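Local coordinates for protein cyclopropane-fatty-acyl-phospholipid synthase 1 (PDB 1KPH) that converts a double bond of a mycolic acid chain into a cyclopropane ring by transferring a methylene group from S-adenosyl-L-methionine, at residues 151-155 / 214-220. Residues are numbered along the deposited sequence; the frame is centred on the assembly and turned at random.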
loop_
_atom_site.group_PDB
_atom_site.type_symbol
_atom_site.label_atom_id
_atom_site.label_comp_id
_atom_site.label_asym_id
_atom_site.label_seq_id
_atom_site.Cartn_x
_atom_site.Cartn_y
_atom_site.Cartn_z
ATOM N N PHE A 151 9.675 -11.532 -4.921
ATOM C CA PHE A 151 9.036 -12.825 -4.691
ATOM C C PHE A 151 10.042 -13.912 -4.322
ATOM O O PHE A 151 9.710 -14.864 -3.611
ATOM C CB PHE A 151 8.230 -13.257 -5.917
ATOM C CG PHE A 151 6.940 -12.504 -6.085
ATOM C CD1 PHE A 151 6.908 -11.283 -6.748
ATOM C CD2 PHE A 151 5.754 -13.012 -5.556
ATOM C CE1 PHE A 151 5.712 -10.576 -6.882
ATOM C CE2 PHE A 151 4.556 -12.315 -5.684
ATOM C CZ PHE A 151 4.535 -11.094 -6.349
ATOM N N SER A 152 11.270 -13.770 -4.811
ATOM C CA SER A 152 12.317 -14.732 -4.503
ATOM C C SER A 152 12.588 -14.651 -3.003
ATOM O O SER A 152 12.613 -15.667 -2.308
ATOM C CB SER A 152 13.594 -14.404 -5.286
ATOM O OG SER A 152 14.641 -15.308 -4.966
ATOM N N LEU A 153 12.779 -13.429 -2.514
ATOM C CA LEU A 153 13.041 -13.194 -1.096
ATOM C C LEU A 153 11.853 -13.639 -0.257
ATOM O O LEU A 153 12.015 -14.321 0.756
ATOM C CB LEU A 153 13.313 -11.707 -0.840
ATOM C CG LEU A 153 13.495 -11.282 0.623
ATOM C CD1 LEU A 153 14.685 -12.008 1.234
ATOM C CD2 LEU A 153 13.694 -9.776 0.700
ATOM N N ALA A 154 10.658 -13.246 -0.684
ATOM C CA ALA A 154 9.438 -13.604 0.026
ATOM C C ALA A 154 9.343 -15.117 0.211
ATOM O O ALA A 154 9.068 -15.601 1.307
ATOM C CB ALA A 154 8.223 -13.096 -0.739
ATOM N N HIS A 155 9.582 -15.861 -0.860
ATOM C CA HIS A 155 9.504 -17.312 -0.796
ATOM C C HIS A 155 10.600 -17.890 0.093
ATOM O O HIS A 155 10.392 -18.885 0.785
ATOM C CB HIS A 155 9.599 -17.903 -2.206
ATOM C CG HIS A 155 9.274 -19.363 -2.275
ATOM N ND1 HIS A 155 10.171 -20.344 -1.911
ATOM C CD2 HIS A 155 8.143 -20.007 -2.646
ATOM C CE1 HIS A 155 9.606 -21.531 -2.057
ATOM N NE2 HIS A 155 8.374 -21.353 -2.501
ATOM N N CYS A 214 5.450 -13.535 -11.778
ATOM C CA CYS A 214 6.542 -13.458 -10.815
ATOM C C CYS A 214 6.282 -14.330 -9.589
ATOM O O CYS A 214 7.221 -14.809 -8.948
ATOM C CB CYS A 214 6.766 -12.006 -10.391
ATOM S SG CYS A 214 7.257 -10.933 -11.762
ATOM N N ALA A 215 5.009 -14.541 -9.270
ATOM C CA ALA A 215 4.643 -15.368 -8.127
ATOM C C ALA A 215 4.895 -16.832 -8.459
ATOM O O ALA A 215 5.605 -17.537 -7.740
ATOM C CB ALA A 215 3.172 -15.164 -7.778
ATOM N N SER A 216 4.301 -17.286 -9.554
ATOM C CA SER A 216 4.454 -18.667 -9.992
ATOM C C SER A 216 5.914 -19.031 -10.266
ATOM O O SER A 216 6.394 -20.082 -9.832
ATOM C CB SER A 216 3.605 -18.902 -11.243
ATOM O OG SER A 216 3.818 -17.879 -12.200
ATOM N N ALA A 217 6.620 -18.156 -10.976
ATOM C CA ALA A 217 8.021 -18.391 -11.315
ATOM C C ALA A 217 8.913 -18.520 -10.080
ATOM O O ALA A 217 10.008 -19.086 -10.149
ATOM C CB ALA A 217 8.532 -17.264 -12.205
ATOM N N ASN A 218 8.444 -17.999 -8.950
ATOM C CA ASN A 218 9.227 -18.062 -7.726
ATOM C C ASN A 218 8.703 -19.075 -6.719
ATOM O O ASN A 218 9.042 -19.021 -5.534
ATOM C CB ASN A 218 9.328 -16.672 -7.100
ATOM C CG ASN A 218 10.343 -15.796 -7.809
ATOM O OD1 ASN A 218 11.545 -16.050 -7.743
ATOM N ND2 ASN A 218 9.866 -14.772 -8.503
ATOM N N GLY A 219 7.871 -19.994 -7.199
ATOM C CA GLY A 219 7.350 -21.043 -6.342
ATOM C C GLY A 219 6.044 -20.838 -5.605
ATOM O O GLY A 219 5.656 -21.700 -4.815
ATOM N N PHE A 220 5.357 -19.725 -5.845
ATOM C CA PHE A 220 4.091 -19.481 -5.164
ATOM C C PHE A 220 2.884 -19.938 -5.963
ATOM O O PHE A 220 2.923 -20.032 -7.191
ATOM C CB PHE A 220 3.902 -17.994 -4.857
ATOM C CG PHE A 220 4.774 -17.477 -3.762
ATOM C CD1 PHE A 220 5.900 -16.715 -4.054
ATOM C CD2 PHE A 220 4.458 -17.727 -2.433
ATOM C CE1 PHE A 220 6.697 -16.206 -3.036
ATOM C CE2 PHE A 220 5.246 -17.227 -1.408
ATOM C CZ PHE A 220 6.370 -16.463 -1.709
HETATM O O HOH W 1 12.584 -17.929 -5.669
#
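The edge of the His155 imidazole meets the face of the Phe220 ring: the centroids lie 5.0 Å apart, the planes stand at 76°, and CD2 sits over the centre of the phenyl. The trans first torsion of His155 (chi1 -169°) turns the imidazole toward the carbonyls of Asn218 and Gly219. One imidazole face receives Asn218 O, 3.2 Å from His155 CD2, while Gly219 O lies at the ring edge. At the rim of Phe220, near its plane, are Phe151 O, 3.3 Å from Phe220 CE1, and the carbonyl carbon of Ala154, so this phenyl slots edge-on against the backbone of helix 147-157. The Phe151 ring turns one face to Cys214 C and Ala215 N, both offset toward its rim, and its edge to Phe220 CD1, 4.0 Å from Phe151 CD2.

The second partner is the C-terminal end of helix 208-217, closed by a Schellman motif: Phe220 N bonds to Ala215 O, Gly219 N to Ser216 O, and Gly219 takes a positive phi. The chain then enters strand 221-227, an outermost strand of the sheet in this Rossmann-like methyltransferase fold. On the side of helix 147-157, Phe151 packs on Met164 and Leu166 of strand 163-171, and Ala154 also touches Met164.

No direct hydrogen bond joins the two segments. Asn218 ND2 instead donates to Cys214 O (2.7 Å, 159°), in the carbonyl plane, and also bonds Asp148 OD2 on the same helix as Phe151. These two bonds limit rotation of the amide, whose ND2 lies 3.4 Å from Phe151 CB. Its OD1 accepts from a water at 3.0 Å that is only weakly linked to Ser152 OG.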